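Side-chain contacts in beta sliding clamp (Streptococcus pneumoniae, PDB 2AWA), which probably forms a ring-shaped head-to-tail homodimer around DNA that tethers DNA polymerases and other proteins to it for processive replication: residues A91-F94 with I95-S99; E169-P172 with I173-G176; V280-L283 with R284-M287. All coordinates share one frame; numbering follows the deposited sequence.

In the fold
The three contacts follow one another along the chain, one in each of the three clamp domains: 91-99 in the N-terminal, 169-176 in the central and 280-287 in the C-terminal domain. None touches another. The centres of contacts 1 and 3 lie about 43 Å apart, with contact 2 about 34 Å from the former and 30 Å from the latter. Contacts 1 and 3 are turns of the helices that directly follow strands 85-90 and 274-279, whereas contact 2 is the short 3-10 turn leading into strand 176-182. Because the ring closes head to tail, contact 1 meets the C-terminal domain of the second subunit, through Val-320 and Leu-292 of that chain.

Contact 1: A91-F94 with I95-S99; sequences ASFF and INVVS
Phe-94 and Val-98, one helical turn apart, meet obliquely, with the CG2 methyl of the valine over one face of the phenylalanine ring. The methyl stands 3.6 Å from Phe-94 CE1, displaced from the middle of the ring toward its rim, and makes a CH-pi contact 25° off the ring normal. Phe-93 and Val-97 repeat the arrangement one residue back. Here Val-97 CG2 is 4.1 Å from Phe-93 CE2 and sits more squarely over the face, 16° off the normal. The torsions explain the likeness: both phenylalanines hold CG trans to the main-chain nitrogen (chi1 175° in Phe-94), which swings the rings beside their own carbonyl carbons, while each valine sends CG2 back beside its nitrogen to meet them.

Backbone i to i+4 bonds accompany both pairs. Val-98 N donates to Phe-94 O at 2.9 Å, and Ile-95 N to Ala-91 O at the same 2.9 Å. Ile-95 sets CG1 beside its own nitrogen, 3.3 Å from Ala-91 O.

Both pairs reach the sheet, sharing Leu-127 and Leu-118, but the Phe-93/Val-97 pair also meets the second subunit. Phe-94 is buried against Leu-27 of helix 20-31 and Ile-48 of strand 45-50, whereas Phe-93 packs on Val-320 and Val-97 on Leu-292, both of the second subunit. This is i to i+4 packing of an alpha-helix within the N-terminal clamp domain, where the same helix contributes to the domain core and to the subunit interface of the ring.

Contact 2: E169-P172 with I173-G176; sequences ESRP and ILTG
A 3-10 turn closes the loop between helix 151-161 and strand 176-182 of the central clamp domain, and Arg-171 to Thr-175 form its two successive i to i+3 steps. In the first, Leu-174 N donates to Arg-171 O at 3.2 Å, a bent bond of 139° whose donor is tilted from the carbonyl plane. In the second, Thr-175 N reaches Pro-172 O at 2.8 Å; this N-H approaches from well above the carbonyl plane. Pro-172 suits its place early in the turn, because its ring restricts the backbone torsion phi, here -49°, and its missing N-H costs no bond within the turn.

Side chains accompany the two steps in different ways. Arg-171 runs extended from CG to NE and lies alongside Leu-174, both pointing the same way. The closest approach is by the aliphatic part, Arg-171 CD 3.8 Å from Leu-174 CD1, and the guanidinium approaches that methyl obliquely, NH1 at 4.0 Å from CD1. Thus the apolar part of an exposed arginine lies along a leucine whose other neighbours include Ser-166 and Pro-262.

The turn is tied to its surroundings by its backbone: Leu-174 bonds with Ser-166, and Thr-175 with Ser-217, the first residue of helix 217-226; the Ser-217 hydroxyl also bonds to Thr-175 O. Ile-173 packs on Tyr-261.

Besides the N-H, the Thr-175 hydroxyl is placed as a second donor to Pro-172 O. With chi1 at 62°, OG1 stands between the main-chain nitrogen and the carbonyl carbon, and its modelled separation of 2.5 Å from Pro-172 O is very short for a hydrogen bond, so the exact length is doubtful.

Contact 3: V280-L283 with R284-M287; sequences VVNL and RQSM
Leu-283 and Met-287, the latter a selenomethionine, are brought together by different first torsions. The leucine branch lies trans to its main-chain nitrogen (chi1 -176°), beside its own carbonyl carbon, while Met-287 places CG beside its own nitrogen (chi1 -69°) and then bends at chi2 and chi3. The two side chains meet at an angle, Leu-283 CD1 lying 4.0 Å from Met-287 CE and from CG alike. Met-287 N donates to Leu-283 O at 2.9 Å.

A second group forms round Val-281, which runs side by side with both Arg-284 and Gln-285. Its CG1 methyl is 3.5 Å from Gln-285 NE2, and its CG2 is 3.9 Å from Arg-284 NH1. The arginine chain bends at chi3 (70°), folding the guanidinium back over Val-281, whose carbonyl oxygen lies over one face, toward its rim and 4.2 Å above the plane. Arg-284 NE also has a long, weak ion pair with Glu-288.

The helix therefore has two characters. Leu-283 packs on Leu-350, Met-287 on Leu-346 and Ile-347, joining helix 280-294 to helix 343-351 of the C-terminal domain by apolar contacts. Val-281 and Gln-285 lie on an exposed side, where the valine methyls lie against the polar ends of Gln-285 and Arg-284. Ser-286 is buried, and its hydroxyl is satisfied by Glu-325 of strand 321-327, so a polar bond joins helix to strand beside the apolar packing.

Contact 1: A91-F94 with I95-S99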
loop_
_atom_site.group_PDB
_atom_site.type_symbol
_atom_site.label_atom_id
_atom_site.label_comp_id
_atom_site.label_asym_id
_atom_site.label_seq_id
_atom_site.Cartn_x
_atom_site.Cartn_y
_atom_site.Cartn_z
ATOM N N ALA B 91 -19.369 10.246 -5.783
ATOM C CA ALA B 91 -19.203 9.348 -4.665
ATOM C C ALA B 91 -17.856 9.475 -3.966
ATOM O O ALA B 91 -17.823 9.669 -2.770
ATOM C CB ALA B 91 -19.488 7.889 -5.102
ATOM N N SER B 92 -16.747 9.368 -4.681
ATOM C CA SER B 92 -15.428 9.472 -4.025
ATOM C C SER B 92 -15.321 10.712 -3.172
ATOM O O SER B 92 -15.036 10.631 -1.978
ATOM C CB SER B 92 -14.305 9.503 -5.039
ATOM O OG SER B 92 -14.087 8.215 -5.531
ATOM N N PHE B 93 -15.562 11.861 -3.791
ATOM C CA PHE B 93 -15.428 13.126 -3.100
ATOM C C PHE B 93 -16.327 13.179 -1.853
ATOM O O PHE B 93 -15.856 13.453 -0.754
ATOM C CB PHE B 93 -15.740 14.274 -4.048
ATOM C CG PHE B 93 -15.354 15.594 -3.512
ATOM C CD1 PHE B 93 -14.032 15.866 -3.228
ATOM C CD2 PHE B 93 -16.298 16.569 -3.273
ATOM C CE1 PHE B 93 -13.652 17.082 -2.708
ATOM C CE2 PHE B 93 -15.917 17.790 -2.753
ATOM C CZ PHE B 93 -14.586 18.041 -2.474
ATOM N N PHE B 94 -17.612 12.885 -2.033
ATOM C CA PHE B 94 -18.584 12.965 -0.960
ATOM C C PHE B 94 -18.120 12.129 0.199
ATOM O O PHE B 94 -18.054 12.609 1.347
ATOM C CB PHE B 94 -19.951 12.464 -1.441
ATOM C CG PHE B 94 -20.992 12.405 -0.365
ATOM C CD1 PHE B 94 -21.273 13.517 0.414
ATOM C CD2 PHE B 94 -21.715 11.239 -0.145
ATOM C CE1 PHE B 94 -22.256 13.465 1.404
ATOM C CE2 PHE B 94 -22.710 11.178 0.830
ATOM C CZ PHE B 94 -22.973 12.287 1.610
ATOM N N ILE B 95 -17.771 10.885 -0.114
ATOM C CA ILE B 95 -17.285 9.947 0.894
ATOM C C ILE B 95 -16.067 10.463 1.637
ATOM O O ILE B 95 -16.034 10.389 2.859
ATOM C CB ILE B 95 -17.020 8.552 0.314
ATOM C CG1 ILE B 95 -18.374 7.898 0.006
ATOM C CG2 ILE B 95 -16.230 7.701 1.308
ATOM C CD1 ILE B 95 -18.315 6.568 -0.736
ATOM N N ASN B 96 -15.084 10.993 0.915
ATOM C CA ASN B 96 -13.948 11.652 1.564
ATOM C C ASN B 96 -14.345 12.771 2.511
ATOM O O ASN B 96 -13.730 12.944 3.560
ATOM C CB ASN B 96 -12.986 12.251 0.532
ATOM C CG ASN B 96 -12.098 11.232 -0.068
ATOM O OD1 ASN B 96 -11.573 10.376 0.633
ATOM N ND2 ASN B 96 -11.911 11.304 -1.372
ATOM N N VAL B 97 -15.340 13.554 2.116
ATOM C CA VAL B 97 -15.725 14.715 2.889
ATOM C C VAL B 97 -16.392 14.265 4.179
ATOM O O VAL B 97 -16.028 14.735 5.251
ATOM C CB VAL B 97 -16.654 15.645 2.076
ATOM C CG1 VAL B 97 -17.443 16.595 2.998
ATOM C CG2 VAL B 97 -15.848 16.413 1.066
ATOM N N VAL B 98 -17.366 13.363 4.071
ATOM C CA VAL B 98 -18.037 12.850 5.252
ATOM C C VAL B 98 -16.994 12.314 6.226
ATOM O O VAL B 98 -16.940 12.687 7.389
ATOM C CB VAL B 98 -19.019 11.718 4.887
ATOM C CG1 VAL B 98 -19.423 10.930 6.125
ATOM C CG2 VAL B 98 -20.251 12.275 4.163
ATOM N N SER B 99 -16.154 11.429 5.718
ATOM C CA SER B 99 -15.069 10.852 6.482
ATOM C C SER B 99 -14.222 11.912 7.224
ATOM O O SER B 99 -13.710 11.653 8.314
ATOM C CB SER B 99 -14.209 10.024 5.532
ATOM O OG SER B 99 -13.015 9.637 6.156
#

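Contact 2: E169-P172 with I173-G176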
loop_
_atom_site.group_PDB
_atom_site.type_symbol
_atom_site.label_atom_id
_atom_site.label_comp_id
_atom_site.label_asym_id
_atom_site.label_seq_id
_atom_site.Cartn_x
_atom_site.Cartn_y
_atom_site.Cartn_z
ATOM N N GLU B 169 -11.024 -10.855 -21.907
ATOM C CA GLU B 169 -12.377 -10.370 -22.200
ATOM C C GLU B 169 -12.857 -10.751 -23.609
ATOM O O GLU B 169 -14.030 -10.601 -23.932
ATOM C CB GLU B 169 -12.449 -8.843 -22.016
ATOM C CG GLU B 169 -12.779 -8.366 -20.569
ATOM C CD GLU B 169 -12.684 -6.832 -20.403
ATOM N N SER B 170 -11.960 -11.252 -24.445
ATOM C CA SER B 170 -12.334 -11.653 -25.797
ATOM C C SER B 170 -13.051 -12.998 -25.820
ATOM O O SER B 170 -13.569 -13.398 -26.855
ATOM C CB SER B 170 -11.103 -11.717 -26.690
ATOM O OG SER B 170 -10.235 -12.703 -26.178
ATOM N N ARG B 171 -13.075 -13.691 -24.688
ATOM C CA ARG B 171 -13.826 -14.946 -24.557
ATOM C C ARG B 171 -14.741 -14.940 -23.331
ATOM O O ARG B 171 -14.520 -15.700 -22.410
ATOM C CB ARG B 171 -12.848 -16.120 -24.482
ATOM C CG ARG B 171 -13.473 -17.468 -24.852
ATOM C CD ARG B 171 -12.423 -18.515 -24.915
ATOM N NE ARG B 171 -12.847 -19.687 -25.648
ATOM C CZ ARG B 171 -12.078 -20.760 -25.823
ATOM N NH1 ARG B 171 -10.846 -20.796 -25.331
ATOM N NH2 ARG B 171 -12.533 -21.802 -26.506
ATOM N N PRO B 172 -15.787 -14.104 -23.337
ATOM C CA PRO B 172 -16.511 -13.775 -22.120
ATOM C C PRO B 172 -16.941 -14.967 -21.261
ATOM O O PRO B 172 -16.808 -14.906 -20.042
ATOM C CB PRO B 172 -17.755 -13.019 -22.618
ATOM C CG PRO B 172 -17.535 -12.696 -24.015
ATOM C CD PRO B 172 -16.340 -13.429 -24.521
ATOM N N ILE B 173 -17.453 -16.031 -21.874
ATOM C CA ILE B 173 -18.040 -17.140 -21.117
ATOM C C ILE B 173 -17.072 -17.707 -20.058
ATOM O O ILE B 173 -17.490 -17.978 -18.949
ATOM C CB ILE B 173 -18.551 -18.255 -22.059
ATOM C CG1 ILE B 173 -19.505 -19.195 -21.329
ATOM C CG2 ILE B 173 -17.403 -19.043 -22.647
ATOM C CD1 ILE B 173 -20.835 -18.587 -21.032
ATOM N N LEU B 174 -15.779 -17.815 -20.372
ATOM C CA LEU B 174 -14.777 -18.304 -19.413
ATOM C C LEU B 174 -14.280 -17.283 -18.369
ATOM O O LEU B 174 -13.412 -17.619 -17.534
ATOM C CB LEU B 174 -13.540 -18.811 -20.154
ATOM C CG LEU B 174 -13.702 -19.848 -21.239
ATOM C CD1 LEU B 174 -12.336 -20.318 -21.621
ATOM C CD2 LEU B 174 -14.558 -21.004 -20.750
ATOM N N THR B 175 -14.774 -16.046 -18.420
ATOM C CA THR B 175 -14.483 -15.049 -17.356
ATOM C C THR B 175 -15.439 -15.154 -16.153
ATOM O O THR B 175 -15.343 -14.393 -15.197
ATOM C CB THR B 175 -14.591 -13.630 -17.883
ATOM O OG1 THR B 175 -15.931 -13.393 -18.317
ATOM C CG2 THR B 175 -13.634 -13.412 -19.036
ATOM N N GLY B 176 -16.374 -16.092 -16.221
ATOM C CA GLY B 176 -17.341 -16.289 -15.169
ATOM C C GLY B 176 -17.191 -17.643 -14.515
ATOM O O GLY B 176 -16.414 -18.494 -14.967
#

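Contact 3: V280-L283 with R284-M287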
loop_
_atom_site.group_PDB
_atom_site.type_symbol
_atom_site.label_atom_id
_atom_site.label_comp_id
_atom_site.label_asym_id
_atom_site.label_seq_id
_atom_site.Cartn_x
_atom_site.Cartn_y
_atom_site.Cartn_z
ATOM N N VAL B 280 1.187 -28.688 1.973
ATOM C CA VAL B 280 0.700 -27.628 1.098
ATOM C C VAL B 280 1.599 -26.418 1.189
ATOM O O VAL B 280 2.054 -25.887 0.164
ATOM C CB VAL B 280 -0.760 -27.231 1.457
ATOM C CG1 VAL B 280 -1.197 -25.952 0.739
ATOM C CG2 VAL B 280 -1.704 -28.364 1.119
ATOM N N VAL B 281 1.868 -26.004 2.422
ATOM C CA VAL B 281 2.676 -24.816 2.666
ATOM C C VAL B 281 4.071 -24.989 2.101
ATOM O O VAL B 281 4.557 -24.115 1.397
ATOM C CB VAL B 281 2.749 -24.453 4.152
ATOM C CG1 VAL B 281 3.709 -23.329 4.364
ATOM C CG2 VAL B 281 1.362 -24.039 4.666
ATOM N N ASN B 282 4.708 -26.116 2.395
ATOM C CA ASN B 282 6.077 -26.359 1.941
ATOM C C ASN B 282 6.156 -26.373 0.450
ATOM O O ASN B 282 7.086 -25.845 -0.108
ATOM C CB ASN B 282 6.614 -27.688 2.463
ATOM C CG ASN B 282 6.884 -27.660 3.936
ATOM O OD1 ASN B 282 6.763 -26.608 4.587
ATOM N ND2 ASN B 282 7.246 -28.822 4.492
ATOM N N LEU B 283 5.179 -26.985 -0.206
ATOM C CA LEU B 283 5.163 -26.980 -1.651
ATOM C C LEU B 283 4.984 -25.549 -2.167
ATOM O O LEU B 283 5.702 -25.120 -3.048
ATOM C CB LEU B 283 4.091 -27.923 -2.180
ATOM C CG LEU B 283 4.038 -28.093 -3.703
ATOM C CD1 LEU B 283 5.420 -28.349 -4.376
ATOM C CD2 LEU B 283 3.073 -29.190 -4.014
ATOM N N ARG B 284 4.066 -24.789 -1.594
ATOM C CA ARG B 284 3.894 -23.409 -2.026
ATOM C C ARG B 284 5.214 -22.655 -1.955
ATOM O O ARG B 284 5.574 -21.936 -2.877
ATOM C CB ARG B 284 2.844 -22.664 -1.203
ATOM C CG ARG B 284 2.355 -21.378 -1.888
ATOM C CD ARG B 284 1.390 -20.588 -1.031
ATOM N NE ARG B 284 2.084 -20.005 0.110
ATOM C CZ ARG B 284 2.013 -20.429 1.376
ATOM N NH1 ARG B 284 1.247 -21.456 1.738
ATOM N NH2 ARG B 284 2.720 -19.798 2.308
ATOM N N GLN B 285 5.948 -22.817 -0.874
ATOM C CA GLN B 285 7.182 -22.058 -0.724
ATOM C C GLN B 285 8.217 -22.507 -1.736
ATOM O O GLN B 285 9.003 -21.697 -2.210
ATOM C CB GLN B 285 7.700 -22.157 0.699
ATOM C CG GLN B 285 6.751 -21.474 1.701
ATOM C CD GLN B 285 7.041 -21.812 3.146
ATOM O OE1 GLN B 285 7.800 -22.726 3.453
ATOM N NE2 GLN B 285 6.420 -21.075 4.045
ATOM N N SER B 286 8.192 -23.784 -2.100
ATOM C CA SER B 286 9.096 -24.296 -3.133
ATOM C C SER B 286 8.777 -23.744 -4.509
ATOM O O SER B 286 9.676 -23.439 -5.272
ATOM C CB SER B 286 9.045 -25.817 -3.193
ATOM O OG SER B 286 9.742 -26.362 -2.099
HETATM N N MSE B 287 7.488 -23.646 -4.827
HETATM C CA MSE B 287 7.040 -23.121 -6.105
HETATM C C MSE B 287 7.264 -21.626 -6.291
HETATM O O MSE B 287 7.483 -21.163 -7.412
HETATM C CB MSE B 287 5.570 -23.445 -6.276
HETATM C CG MSE B 287 5.313 -24.911 -6.456
HETATM SE SE MSE B 287 6.406 -25.723 -7.908
HETATM C CE MSE B 287 7.908 -26.488 -6.851
#